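Local coordinates for protein alpha-L-rhamnosidase (Streptomyces avermitilis, PDB 3W5M) that releases terminal alpha-L-rhamnose from flavonoid glycosides such as naringin, rutin and hesperidin and from gum arabic, and binds L-rhamnose through a calcium-dependent carbohydrate-binding module, at residues V944-P949 and E991-A996; I644-P649 and G850-P855; V163-D168 and G218-A223; K258-E263 and S276-A281. All coordinates share one frame; numbering follows the deposited sequence.

Contact 1 of 4, residues V944-P949 and E991-A996; sequences VIRPRP and EVWIPA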
loop_
_atom_site.group_PDB
_atom_site.type_symbol
_atom_site.label_atom_id
_atom_site.label_comp_id
_atom_site.label_asym_id
_atom_site.label_seq_id
_atom_site.Cartn_x
_atom_site.Cartn_y
_atom_site.Cartn_z
ATOM N N VAL A 944 0.623 -9.339 29.868
ATOM C CA VAL A 944 -0.576 -9.479 30.701
ATOM C C VAL A 944 -1.514 -10.475 30.023
ATOM O O VAL A 944 -1.940 -10.265 28.871
ATOM C CB VAL A 944 -1.302 -8.143 30.925
ATOM C CG1 VAL A 944 -2.552 -8.356 31.770
ATOM C CG2 VAL A 944 -0.390 -7.108 31.564
ATOM N N ILE A 945 -1.783 -11.576 30.723
ATOM C CA ILE A 945 -2.678 -12.626 30.267
ATOM C C ILE A 945 -3.973 -12.555 31.061
ATOM O O ILE A 945 -4.084 -13.096 32.178
ATOM C CB ILE A 945 -2.003 -14.007 30.341
ATOM C CG1 ILE A 945 -0.742 -13.975 29.453
ATOM C CG2 ILE A 945 -2.974 -15.105 29.965
ATOM C CD1 ILE A 945 0.091 -15.235 29.445
ATOM N N ARG A 946 -4.952 -11.889 30.460
ATOM C CA ARG A 946 -6.215 -11.589 31.125
ATOM C C ARG A 946 -7.403 -11.876 30.177
ATOM O O ARG A 946 -8.038 -10.941 29.681
ATOM C CB ARG A 946 -6.200 -10.142 31.623
ATOM C CG ARG A 946 -7.397 -9.792 32.490
ATOM C CD ARG A 946 -7.310 -8.411 33.105
ATOM N NE ARG A 946 -8.397 -8.280 34.069
ATOM C CZ ARG A 946 -8.613 -7.234 34.858
ATOM N NH1 ARG A 946 -7.815 -6.171 34.815
ATOM N NH2 ARG A 946 -9.648 -7.261 35.692
ATOM N N PRO A 947 -7.661 -13.173 29.895
ATOM C CA PRO A 947 -8.840 -13.538 29.114
ATOM C C PRO A 947 -10.094 -13.202 29.919
ATOM O O PRO A 947 -10.156 -13.500 31.122
ATOM C CB PRO A 947 -8.702 -15.054 28.941
ATOM C CG PRO A 947 -7.777 -15.501 30.031
ATOM C CD PRO A 947 -6.836 -14.356 30.214
ATOM N N ARG A 948 -11.062 -12.561 29.270
ATOM C CA ARG A 948 -12.319 -12.256 29.913
ATOM C C ARG A 948 -13.461 -12.928 29.167
ATOM O O ARG A 948 -14.043 -12.309 28.275
ATOM C CB ARG A 948 -12.533 -10.745 29.951
ATOM C CG ARG A 948 -11.432 -9.957 30.638
ATOM C CD ARG A 948 -11.469 -8.540 30.137
ATOM N NE ARG A 948 -10.701 -7.585 30.937
ATOM C CZ ARG A 948 -11.176 -6.954 32.007
ATOM N NH1 ARG A 948 -12.403 -7.207 32.437
ATOM N NH2 ARG A 948 -10.428 -6.072 32.647
ATOM N N PRO A 949 -13.801 -14.181 29.536
ATOM C CA PRO A 949 -14.931 -14.878 28.917
ATOM C C PRO A 949 -16.203 -14.050 29.052
ATOM O O PRO A 949 -16.314 -13.220 29.965
ATOM C CB PRO A 949 -15.044 -16.172 29.730
ATOM C CG PRO A 949 -13.708 -16.341 30.373
ATOM C CD PRO A 949 -13.266 -14.945 30.676
ATOM N N GLU A 991 1.830 -11.729 33.889
ATOM C CA GLU A 991 0.843 -11.571 34.941
ATOM C C GLU A 991 -0.437 -12.223 34.448
ATOM O O GLU A 991 -0.973 -11.832 33.425
ATOM C CB GLU A 991 0.622 -10.106 35.205
ATOM C CG GLU A 991 -0.417 -9.815 36.265
ATOM C CD GLU A 991 -0.662 -8.328 36.383
ATOM O OE1 GLU A 991 -1.427 -7.785 35.545
ATOM O OE2 GLU A 991 -0.077 -7.711 37.301
ATOM N N VAL A 992 -0.911 -13.232 35.171
ATOM C CA VAL A 992 -2.025 -14.046 34.724
ATOM C C VAL A 992 -3.215 -13.782 35.640
ATOM O O VAL A 992 -3.062 -13.748 36.860
ATOM C CB VAL A 992 -1.650 -15.533 34.717
ATOM C CG1 VAL A 992 -2.800 -16.394 34.205
ATOM C CG2 VAL A 992 -0.414 -15.756 33.850
ATOM N N TRP A 993 -4.379 -13.551 35.033
ATOM C CA TRP A 993 -5.633 -13.329 35.761
ATOM C C TRP A 993 -6.581 -14.470 35.459
ATOM O O TRP A 993 -6.921 -14.696 34.293
ATOM C CB TRP A 993 -6.286 -12.039 35.313
ATOM C CG TRP A 993 -5.476 -10.837 35.524
ATOM C CD1 TRP A 993 -4.245 -10.565 34.988
ATOM C CD2 TRP A 993 -5.834 -9.696 36.315
ATOM N NE1 TRP A 993 -3.812 -9.324 35.401
ATOM C CE2 TRP A 993 -4.763 -8.768 36.217
ATOM C CE3 TRP A 993 -6.948 -9.368 37.102
ATOM C CZ2 TRP A 993 -4.776 -7.533 36.874
ATOM C CZ3 TRP A 993 -6.959 -8.141 37.759
ATOM C CH2 TRP A 993 -5.875 -7.236 37.639
ATOM N N ILE A 994 -7.006 -15.192 36.495
ATOM C CA ILE A 994 -7.894 -16.336 36.310
ATOM C C ILE A 994 -9.205 -16.081 37.039
ATOM O O ILE A 994 -9.204 -16.067 38.270
ATOM C CB ILE A 994 -7.280 -17.637 36.880
ATOM C CG1 ILE A 994 -5.841 -17.828 36.407
ATOM C CG2 ILE A 994 -8.145 -18.846 36.526
ATOM C CD1 ILE A 994 -5.729 -18.287 34.969
ATOM N N PRO A 995 -10.323 -15.869 36.297
ATOM C CA PRO A 995 -11.617 -15.676 36.965
ATOM C C PRO A 995 -11.933 -16.845 37.893
ATOM O O PRO A 995 -11.803 -18.019 37.499
ATOM C CB PRO A 995 -12.628 -15.587 35.802
ATOM C CG PRO A 995 -11.883 -16.005 34.571
ATOM C CD PRO A 995 -10.437 -15.687 34.838
ATOM N N ALA A 996 -12.294 -16.516 39.132
ATOM C CA ALA A 996 -12.577 -17.530 40.143
ATOM C C ALA A 996 -13.587 -17.034 41.167
ATOM O O ALA A 996 -13.423 -15.941 41.722
ATOM C CB ALA A 996 -11.291 -17.971 40.835
#

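Contact 2 of 4, residues I644-P649 and G850-P855; sequences INVFAP and GFLGTP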
loop_
_atom_site.group_PDB
_atom_site.type_symbol
_atom_site.label_atom_id
_atom_site.label_comp_id
_atom_site.label_asym_id
_atom_site.label_seq_id
_atom_site.Cartn_x
_atom_site.Cartn_y
_atom_site.Cartn_z
ATOM N N ILE A 644 -4.169 4.846 9.440
ATOM C CA ILE A 644 -3.131 4.054 10.094
ATOM C C ILE A 644 -3.004 4.406 11.591
ATOM O O ILE A 644 -2.730 3.524 12.420
ATOM C CB ILE A 644 -1.776 4.051 9.316
ATOM C CG1 ILE A 644 -0.828 2.970 9.870
ATOM C CG2 ILE A 644 -1.107 5.424 9.345
ATOM C CD1 ILE A 644 -1.396 1.549 9.879
ATOM N N ASN A 645 -3.264 5.663 11.937
ATOM C CA ASN A 645 -3.383 6.077 13.343
ATOM C C ASN A 645 -4.317 5.126 14.068
ATOM O O ASN A 645 -3.935 4.513 15.050
ATOM C CB ASN A 645 -3.916 7.512 13.466
ATOM C CG ASN A 645 -4.431 7.838 14.864
ATOM O OD1 ASN A 645 -3.864 7.386 15.870
ATOM N ND2 ASN A 645 -5.522 8.613 14.936
ATOM N N VAL A 646 -5.540 4.971 13.573
ATOM C CA VAL A 646 -6.496 4.132 14.289
ATOM C C VAL A 646 -6.161 2.628 14.258
ATOM O O VAL A 646 -6.435 1.913 15.219
ATOM C CB VAL A 646 -7.964 4.441 13.872
ATOM C CG1 VAL A 646 -8.210 5.951 13.840
ATOM C CG2 VAL A 646 -8.310 3.848 12.527
ATOM N N PHE A 647 -5.562 2.160 13.161
ATOM C CA PHE A 647 -5.358 0.728 12.950
ATOM C C PHE A 647 -4.010 0.164 13.422
ATOM O O PHE A 647 -3.890 -1.059 13.590
ATOM C CB PHE A 647 -5.597 0.375 11.471
ATOM C CG PHE A 647 -5.593 -1.104 11.182
ATOM C CD1 PHE A 647 -6.652 -1.915 11.638
ATOM C CD2 PHE A 647 -4.571 -1.696 10.439
ATOM C CE1 PHE A 647 -6.691 -3.269 11.347
ATOM C CE2 PHE A 647 -4.597 -3.069 10.175
ATOM C CZ PHE A 647 -5.659 -3.855 10.617
ATOM N N ALA A 648 -3.020 1.028 13.658
ATOM C CA ALA A 648 -1.663 0.543 13.967
ATOM C C ALA A 648 -1.556 -0.499 15.085
ATOM O O ALA A 648 -0.884 -1.497 14.911
ATOM C CB ALA A 648 -0.677 1.686 14.170
ATOM N N PRO A 649 -2.222 -0.285 16.242
ATOM C CA PRO A 649 -2.090 -1.293 17.290
ATOM C C PRO A 649 -2.615 -2.672 16.882
ATOM O O PRO A 649 -2.025 -3.669 17.237
ATOM C CB PRO A 649 -2.907 -0.698 18.438
ATOM C CG PRO A 649 -2.792 0.772 18.201
ATOM C CD PRO A 649 -2.972 0.888 16.716
ATOM N N GLY A 850 -17.620 6.646 14.673
ATOM C CA GLY A 850 -16.846 6.657 13.398
ATOM C C GLY A 850 -15.386 6.187 13.532
ATOM O O GLY A 850 -15.064 5.405 14.428
ATOM N N PHE A 851 -14.517 6.680 12.640
ATOM C CA PHE A 851 -13.108 6.256 12.579
ATOM C C PHE A 851 -12.312 6.419 13.853
ATOM O O PHE A 851 -11.528 5.537 14.193
ATOM C CB PHE A 851 -12.356 6.980 11.445
ATOM C CG PHE A 851 -12.534 6.322 10.095
ATOM C CD1 PHE A 851 -13.696 5.605 9.793
ATOM C CD2 PHE A 851 -11.543 6.412 9.138
ATOM C CE1 PHE A 851 -13.869 4.984 8.556
ATOM C CE2 PHE A 851 -11.703 5.803 7.889
ATOM C CZ PHE A 851 -12.872 5.093 7.598
ATOM N N LEU A 852 -12.525 7.533 14.547
ATOM C CA LEU A 852 -11.717 7.887 15.717
ATOM C C LEU A 852 -12.233 7.277 17.022
ATOM O O LEU A 852 -11.440 6.872 17.881
ATOM C CB LEU A 852 -11.626 9.395 15.843
ATOM C CG LEU A 852 -10.874 10.170 14.776
ATOM C CD1 LEU A 852 -10.898 11.637 15.180
ATOM C CD2 LEU A 852 -9.446 9.651 14.657
ATOM N N GLY A 853 -13.556 7.212 17.154
ATOM C CA GLY A 853 -14.198 6.537 18.281
ATOM C C GLY A 853 -14.136 5.031 18.295
ATOM O O GLY A 853 -13.952 4.438 19.354
ATOM N N THR A 854 -14.289 4.385 17.135
ATOM C CA THR A 854 -14.382 2.920 17.090
ATOM C C THR A 854 -13.209 2.127 17.699
ATOM O O THR A 854 -13.450 1.167 18.409
ATOM C CB THR A 854 -14.717 2.409 15.666
ATOM O OG1 THR A 854 -15.994 2.941 15.289
ATOM C CG2 THR A 854 -14.769 0.858 15.592
ATOM N N PRO A 855 -11.943 2.518 17.407
ATOM C CA PRO A 855 -10.827 1.716 17.923
ATOM C C PRO A 855 -10.733 1.729 19.444
ATOM O O PRO A 855 -10.188 0.797 20.026
ATOM C CB PRO A 855 -9.593 2.401 17.310
ATOM C CG PRO A 855 -10.005 3.785 17.047
ATOM C CD PRO A 855 -11.466 3.710 16.686
#

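Contact 3 of 4, residues V163-D168 and G218-A223; sequences VDLPDD and GNNTLA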
loop_
_atom_site.group_PDB
_atom_site.type_symbol
_atom_site.label_atom_id
_atom_site.label_comp_id
_atom_site.label_asym_id
_atom_site.label_seq_id
_atom_site.Cartn_x
_atom_site.Cartn_y
_atom_site.Cartn_z
ATOM N N VAL A 163 -7.835 13.316 -47.641
ATOM C CA VAL A 163 -6.361 13.308 -47.752
ATOM C C VAL A 163 -5.846 12.094 -48.512
ATOM O O VAL A 163 -6.375 10.987 -48.368
ATOM C CB VAL A 163 -5.674 13.339 -46.368
ATOM C CG1 VAL A 163 -5.691 14.748 -45.816
ATOM C CG2 VAL A 163 -6.284 12.332 -45.385
ATOM N N ASP A 164 -4.801 12.321 -49.306
ATOM C CA ASP A 164 -4.185 11.299 -50.140
ATOM C C ASP A 164 -3.000 10.738 -49.346
ATOM O O ASP A 164 -1.997 11.421 -49.126
ATOM C CB ASP A 164 -3.727 11.924 -51.466
ATOM C CG ASP A 164 -3.353 10.888 -52.522
ATOM O OD1 ASP A 164 -3.332 9.683 -52.226
ATOM O OD2 ASP A 164 -3.079 11.286 -53.678
ATOM N N LEU A 165 -3.132 9.500 -48.893
ATOM C CA LEU A 165 -2.118 8.897 -48.019
ATOM C C LEU A 165 -1.128 8.060 -48.832
ATOM O O LEU A 165 -1.496 7.542 -49.879
ATOM C CB LEU A 165 -2.793 8.041 -46.945
ATOM C CG LEU A 165 -3.879 8.748 -46.115
ATOM C CD1 LEU A 165 -4.351 7.830 -45.005
ATOM C CD2 LEU A 165 -3.354 10.064 -45.536
ATOM N N PRO A 166 0.127 7.911 -48.333
ATOM C CA PRO A 166 1.150 7.243 -49.143
ATOM C C PRO A 166 0.966 5.732 -49.209
ATOM O O PRO A 166 0.156 5.140 -48.466
ATOM C CB PRO A 166 2.459 7.587 -48.414
ATOM C CG PRO A 166 2.057 7.831 -47.000
ATOM C CD PRO A 166 0.667 8.411 -47.051
ATOM N N ASP A 167 1.715 5.110 -50.109
ATOM C CA ASP A 167 1.741 3.664 -50.214
ATOM C C ASP A 167 2.497 2.995 -49.069
ATOM O O ASP A 167 3.312 3.633 -48.386
ATOM C CB ASP A 167 2.395 3.262 -51.542
ATOM C CG ASP A 167 1.628 3.764 -52.752
ATOM O OD1 ASP A 167 0.384 3.832 -52.710
ATOM O OD2 ASP A 167 2.268 4.088 -53.764
ATOM N N ASP A 168 2.229 1.701 -48.867
ATOM C CA ASP A 168 3.012 0.862 -47.947
ATOM C C ASP A 168 2.972 1.340 -46.500
ATOM O O ASP A 168 3.993 1.398 -45.825
ATOM C CB ASP A 168 4.459 0.728 -48.433
ATOM C CG ASP A 168 4.561 -0.026 -49.755
ATOM O OD1 ASP A 168 3.706 -0.912 -50.027
ATOM O OD2 ASP A 168 5.487 0.283 -50.534
ATOM N N GLY A 218 -3.918 6.237 -50.821
ATOM C CA GLY A 218 -4.825 6.990 -51.684
ATOM C C GLY A 218 -5.744 7.847 -50.836
ATOM O O GLY A 218 -5.456 8.105 -49.665
ATOM N N ASN A 219 -6.853 8.286 -51.422
ATOM C CA ASN A 219 -7.767 9.206 -50.731
ATOM C C ASN A 219 -8.537 8.540 -49.590
ATOM O O ASN A 219 -9.133 7.478 -49.768
ATOM C CB ASN A 219 -8.771 9.811 -51.719
ATOM C CG ASN A 219 -8.137 10.763 -52.725
ATOM O OD1 ASN A 219 -8.596 10.846 -53.862
ATOM N ND2 ASN A 219 -7.121 11.517 -52.307
ATOM N N ASN A 220 -8.538 9.178 -48.420
ATOM C CA ASN A 220 -9.270 8.710 -47.242
ATOM C C ASN A 220 -10.033 9.950 -46.788
ATOM O O ASN A 220 -9.449 11.041 -46.797
ATOM C CB ASN A 220 -8.331 8.355 -46.085
ATOM C CG ASN A 220 -7.489 7.113 -46.323
ATOM O OD1 ASN A 220 -7.548 6.174 -45.529
ATOM N ND2 ASN A 220 -6.669 7.117 -47.372
ATOM N N THR A 221 -11.282 9.782 -46.368
ATOM C CA THR A 221 -12.098 10.894 -45.896
ATOM C C THR A 221 -12.195 10.847 -44.380
ATOM O O THR A 221 -12.624 9.854 -43.803
ATOM C CB THR A 221 -13.480 10.835 -46.536
ATOM O OG1 THR A 221 -13.331 10.908 -47.965
ATOM C CG2 THR A 221 -14.361 11.993 -46.050
ATOM N N LEU A 222 -11.753 11.918 -43.728
ATOM C CA LEU A 222 -11.840 12.038 -42.276
ATOM C C LEU A 222 -12.992 12.987 -42.034
ATOM O O LEU A 222 -13.182 13.948 -42.798
ATOM C CB LEU A 222 -10.534 12.634 -41.704
ATOM C CG LEU A 222 -9.253 12.018 -42.305
ATOM C CD1 LEU A 222 -8.012 12.744 -41.839
ATOM C CD2 LEU A 222 -9.177 10.540 -41.920
ATOM N N ALA A 223 -13.774 12.707 -41.000
ATOM C CA ALA A 223 -14.905 13.558 -40.663
ATOM C C ALA A 223 -15.037 13.649 -39.170
ATOM O O ALA A 223 -14.863 12.656 -38.441
ATOM C CB ALA A 223 -16.189 13.017 -41.303
#

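Contact 4 of 4, residues K258-E263 and S276-A281; sequences KSTDHE and SGWPAA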
loop_
_atom_site.group_PDB
_atom_site.type_symbol
_atom_site.label_atom_id
_atom_site.label_comp_id
_atom_site.label_asym_id
_atom_site.label_seq_id
_atom_site.Cartn_x
_atom_site.Cartn_y
_atom_site.Cartn_z
ATOM N N LYS A 258 -12.624 21.375 -44.310
ATOM C CA LYS A 258 -13.864 22.119 -44.562
ATOM C C LYS A 258 -14.725 22.025 -43.324
ATOM O O LYS A 258 -14.684 21.013 -42.625
ATOM C CB LYS A 258 -14.626 21.534 -45.758
ATOM C CG LYS A 258 -13.962 21.722 -47.107
ATOM C CD LYS A 258 -13.869 23.204 -47.469
ATOM C CE LYS A 258 -13.801 23.431 -48.978
ATOM N NZ LYS A 258 -15.145 23.459 -49.618
ATOM N N SER A 259 -15.512 23.070 -43.050
ATOM C CA SER A 259 -16.409 23.068 -41.908
ATOM C C SER A 259 -17.803 23.588 -42.251
ATOM O O SER A 259 -17.951 24.372 -43.183
ATOM C CB SER A 259 -15.818 23.891 -40.754
ATOM O OG SER A 259 -16.718 23.799 -39.631
ATOM N N THR A 260 -18.812 23.161 -41.491
ATOM C CA THR A 260 -20.149 23.754 -41.636
ATOM C C THR A 260 -20.820 23.963 -40.302
ATOM O O THR A 260 -20.525 23.234 -39.356
ATOM C CB THR A 260 -21.074 22.946 -42.569
ATOM O OG1 THR A 260 -22.226 23.737 -42.881
ATOM C CG2 THR A 260 -21.497 21.609 -41.929
ATOM N N ASP A 261 -21.709 24.959 -40.240
ATOM C CA ASP A 261 -22.502 25.254 -39.041
ATOM C C ASP A 261 -23.989 24.877 -39.111
ATOM O O ASP A 261 -24.755 25.262 -38.225
ATOM C CB ASP A 261 -22.366 26.742 -38.648
ATOM C CG ASP A 261 -22.873 27.717 -39.745
ATOM O OD1 ASP A 261 -23.130 27.300 -40.899
ATOM O OD2 ASP A 261 -22.992 28.939 -39.454
ATOM N N HIS A 262 -24.408 24.162 -40.159
ATOM C CA HIS A 262 -25.789 23.648 -40.244
ATOM C C HIS A 262 -25.670 22.150 -40.339
ATOM O O HIS A 262 -24.889 21.649 -41.171
ATOM C CB HIS A 262 -26.517 24.174 -41.493
ATOM C CG HIS A 262 -26.528 25.664 -41.595
ATOM N ND1 HIS A 262 -27.295 26.459 -40.770
ATOM C CD2 HIS A 262 -25.857 26.507 -42.418
ATOM C CE1 HIS A 262 -27.095 27.731 -41.075
ATOM N NE2 HIS A 262 -26.228 27.787 -42.073
ATOM N N GLU A 263 -26.423 21.437 -39.503
ATOM C CA GLU A 263 -26.414 19.986 -39.525
ATOM C C GLU A 263 -26.487 19.422 -40.961
ATOM O O GLU A 263 -27.445 19.701 -41.693
ATOM C CB GLU A 263 -27.529 19.407 -38.678
ATOM C CG GLU A 263 -27.356 17.903 -38.531
ATOM C CD GLU A 263 -28.485 17.245 -37.785
ATOM O OE1 GLU A 263 -29.118 17.932 -36.956
ATOM O OE2 GLU A 263 -28.731 16.041 -38.029
ATOM N N SER A 276 -18.421 20.871 -51.218
ATOM C CA SER A 276 -17.775 21.947 -51.962
ATOM C C SER A 276 -18.290 23.344 -51.547
ATOM O O SER A 276 -17.555 24.322 -51.686
ATOM C CB SER A 276 -17.804 21.704 -53.481
ATOM O OG SER A 276 -19.110 21.799 -53.981
ATOM N N GLY A 277 -19.498 23.415 -50.990
ATOM C CA GLY A 277 -20.076 24.674 -50.477
ATOM C C GLY A 277 -19.734 25.009 -49.029
ATOM O O GLY A 277 -20.163 26.047 -48.511
ATOM N N TRP A 278 -18.973 24.140 -48.352
ATOM C CA TRP A 278 -18.575 24.349 -46.939
ATOM C C TRP A 278 -17.352 25.290 -46.923
ATOM O O TRP A 278 -16.422 25.090 -47.701
ATOM C CB TRP A 278 -18.149 23.014 -46.297
ATOM C CG TRP A 278 -19.247 22.008 -45.973
ATOM C CD1 TRP A 278 -20.503 21.924 -46.520
ATOM C CD2 TRP A 278 -19.140 20.929 -45.045
ATOM N NE1 TRP A 278 -21.189 20.876 -45.967
ATOM C CE2 TRP A 278 -20.366 20.235 -45.070
ATOM C CE3 TRP A 278 -18.106 20.473 -44.195
ATOM C CZ2 TRP A 278 -20.608 19.109 -44.264
ATOM C CZ3 TRP A 278 -18.329 19.368 -43.389
ATOM C CH2 TRP A 278 -19.590 18.693 -43.422
ATOM N N PRO A 279 -17.336 26.313 -46.047
ATOM C CA PRO A 279 -16.145 27.155 -45.927
ATOM C C PRO A 279 -14.975 26.405 -45.313
ATOM O O PRO A 279 -15.172 25.349 -44.679
ATOM C CB PRO A 279 -16.582 28.250 -44.941
ATOM C CG PRO A 279 -17.771 27.703 -44.236
ATOM C CD PRO A 279 -18.435 26.754 -45.170
ATOM N N ALA A 280 -13.765 26.933 -45.478
ATOM C CA ALA A 280 -12.599 26.377 -44.800
ATOM C C ALA A 280 -12.757 26.517 -43.282
ATOM O O ALA A 280 -13.291 27.525 -42.801
ATOM C CB ALA A 280 -11.327 27.096 -45.240
ATOM N N ALA A 281 -12.294 25.512 -42.533
ATOM C CA ALA A 281 -12.183 25.629 -41.094
ATOM C C ALA A 281 -11.241 26.787 -40.745
ATOM O O ALA A 281 -10.338 27.122 -41.527
ATOM C CB ALA A 281 -11.684 24.325 -40.477
#

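Contact 1 of 4, residues V944-P949 and E991-A996
In the C-terminal beta-sandwich domain, strands 942-945 and 989-995 pair as the parallel neighbours of a mixed sheet, and Arg946 lies across Trp993 just where the first strand ends. Two backbone bonds fix the register: Ile945 N to Glu991 O at 2.8 Å, and Trp993 N to Ile945 O at 2.9 Å. The Arg946 chain runs extended from CG to NE over one face of the indole; CD makes a CH-pi contact, 3.9 Å from the centroid of the Trp993 five-membered ring. Beyond it the guanidinium lies flat, its plane 10° from the ring's, with Arg946 CZ 3.7 Å from the centroid of the Trp993 six-membered ring, a cation-pi stack. Arg948 NH2 sits over the opposite face of that guanidinium. Within its own strand, Trp993 NE1 donates to Glu991 OE1 at 2.8 Å; OE1 lies near the ring plane and is met from above the carboxylate plane. An alanine at Trp993 would probably leave the Arg946 guanidinium without its aromatic platform and Glu991 OE1 without the indole N-H. The Trp993 face and a salt bridge from Arg946 NH2 to Asp1014 together fix the guanidinium's plane and direction, and probably offset the nearby Arg948 charge.

Contact 2 of 4, residues I644-P649 and G850-P855
Val646 on helix 641-654 points toward the turn leading into helix 854-863, where CG1 meets Phe851 O and Leu852 and CB meets Pro855. Chi1 of -46° puts Val646 CG1 anti to the carbonyl carbon, which sets this methyl 3.4 Å from Phe851 O and 4.0 Å from Leu852 CD2; the valine and leucine side chains cross at about a right angle. Val646 CB lies 3.8 Å from Pro855 CG, while Pro855 CB packs on the carbonyl oxygen of Val646. Leu852 CD2 also touches the amide of Asn645, with ND2 at 4.1 Å, again crossing at about a right angle. The turn facing the valine is closed by Gly850 O, which accepts both Thr854 N and, at 2.8 Å, Thr854 OG1. This is packing of a helix on that turn and the first residues of the next helix inside the (alpha/alpha)6-barrel, beside the catalytic pocket: Phe851 lies about 4 Å from Asp643 and Leu852 about 4 Å from Trp695, side chain to side chain, and both of those residues bind rhamnose. No polar pair joins the two segments directly, and Phe851 O, buried against the valine methyl, has no hydrogen-bonding partner in the model. Van der Waals fit carries the contact, while hydrogen bonds from Asn645 to Thr701, Gly694 and Tyr763, and from Gly850 and Gly853 to Asp746, hold each side in place.

Contact 3 of 4, residues V163-D168 and G218-A223
Val163 and Leu165 pair with Asn220 and Gly218 through four backbone hydrogen bonds in an antiparallel arrangement. Val163 N to Asn220 O and Asn220 N to Val163 O close one hydrogen-bonded pair; Leu165 N to Gly218 O, 2.8 Å, and Gly218 N to Leu165 O close the other. Between them Asp164 and Asn219 form the non-hydrogen-bonded pair, their CA atoms 4.2 Å apart. Gly218 has phi 85° and psi -161°, angles that by themselves call for glycine, since a CB would jam against the preceding carbonyl oxygen.

Among the polar side chains, Asn220 ND2 bonds His216 O and makes a weak bond to Gly218 O. A leucine in place of Asn220 would probably leave His216 O without the amide N-H it now receives and lose the weak bond to Gly218 O.

On the face carrying Val163, Leu165 and Asn220, van der Waals packing puts Leu165 CD1 3.4 Å from Asn220 ND2, the two side chains crossing at about a right angle, and Val163 CG2 meets Leu222 CD1 at 4.0 Å. On the face of Asp164 and Asn219, the two side chains cross, amide and carboxylate planes 62° apart, Asn219 ND2 lying 3.5 Å from Asp164 CB. Asp164 OD1 comes to 3.1 Å from Gly218 CA.

Both strands belong to the five-stranded antiparallel sheet of CBM67, where 218-227 lies between 181-186 and 156-165. Leu165 and Leu222 reach strand 235-244 of the four-stranded sheet, joining the two layers of this beta-jelly roll.

Contact 4 of 4, residues K258-E263 and S276-A281
Thr260 lays its methyl over one face of the Trp278 indole: CG2 stands 3.6 Å from the centroid of the six-membered ring, 16° off the ring normal, a CH-pi contact. The methyl gets there because CG2 lies between the backbone N and the carbonyl carbon, with OG1 anti to N (chi1 -167°). Thr260 CB follows over the ring fusion, 3.7 Å from Trp278 CD2, and the two side chains run obliquely to each other. Next along the strand, Ser259 N gives a nearly straight bond of 2.8 Å to Pro279 O, with an N-H...O angle of 172°. Ser259 O in turn rests against Trp278 CB at 3.4 Å. The Lys258 chain is bent at chi2 and chi4, and its ammonium binds the main chain of the loop: NZ donates to Trp278 O at 2.8 Å, lying in that carbonyl's plane, and also to Asp275 O.

These residues belong to CBM67, whose five-stranded antiparallel sheet has 258-260 as an outermost strand within the chain. One flank of that strand pairs with 156-165, and a single backbone bridge, Lys258 with Ala280, brings the loop before strand 282-286 against it.

Further out, Ser259 OG is bonded to Trp158 O, while Ser259 CB packs 4.0 Å from Ala281 CA. Trp278 also touches Arg160 and Pro264, and Phe143 packs on both Ser259 and Pro279. Backbone bonds from Lys258 to Arg160 and from Thr260 to Trp158 hold the strand in the sheet, and Asp274 receives the hydroxyl of Ser276.

Overall arrangement
Along the chain the order is contact 3, contact 4, contact 2, contact 1, each closing before the next opens. Contacts 3 and 4 share the CBM67 jelly roll and one sheet: strand 156-165 of contact 3 neighbours strand 258-260 of contact 4, their centres about 20 Å apart and nearest atoms about 7 Å. Contact 2 lies in the helical barrel beside the rhamnose pocket, about 63 Å from either by centres. Contact 1 belongs to the C-terminal beta-sandwich, centre to centre about 25 Å from contact 2 but about 84 Å from contact 3, across the chain's centre. The two contacts of the sugar-binding module thus lie far from the one beside the catalytic pocket, nearest atoms about 47 Å from contact 3.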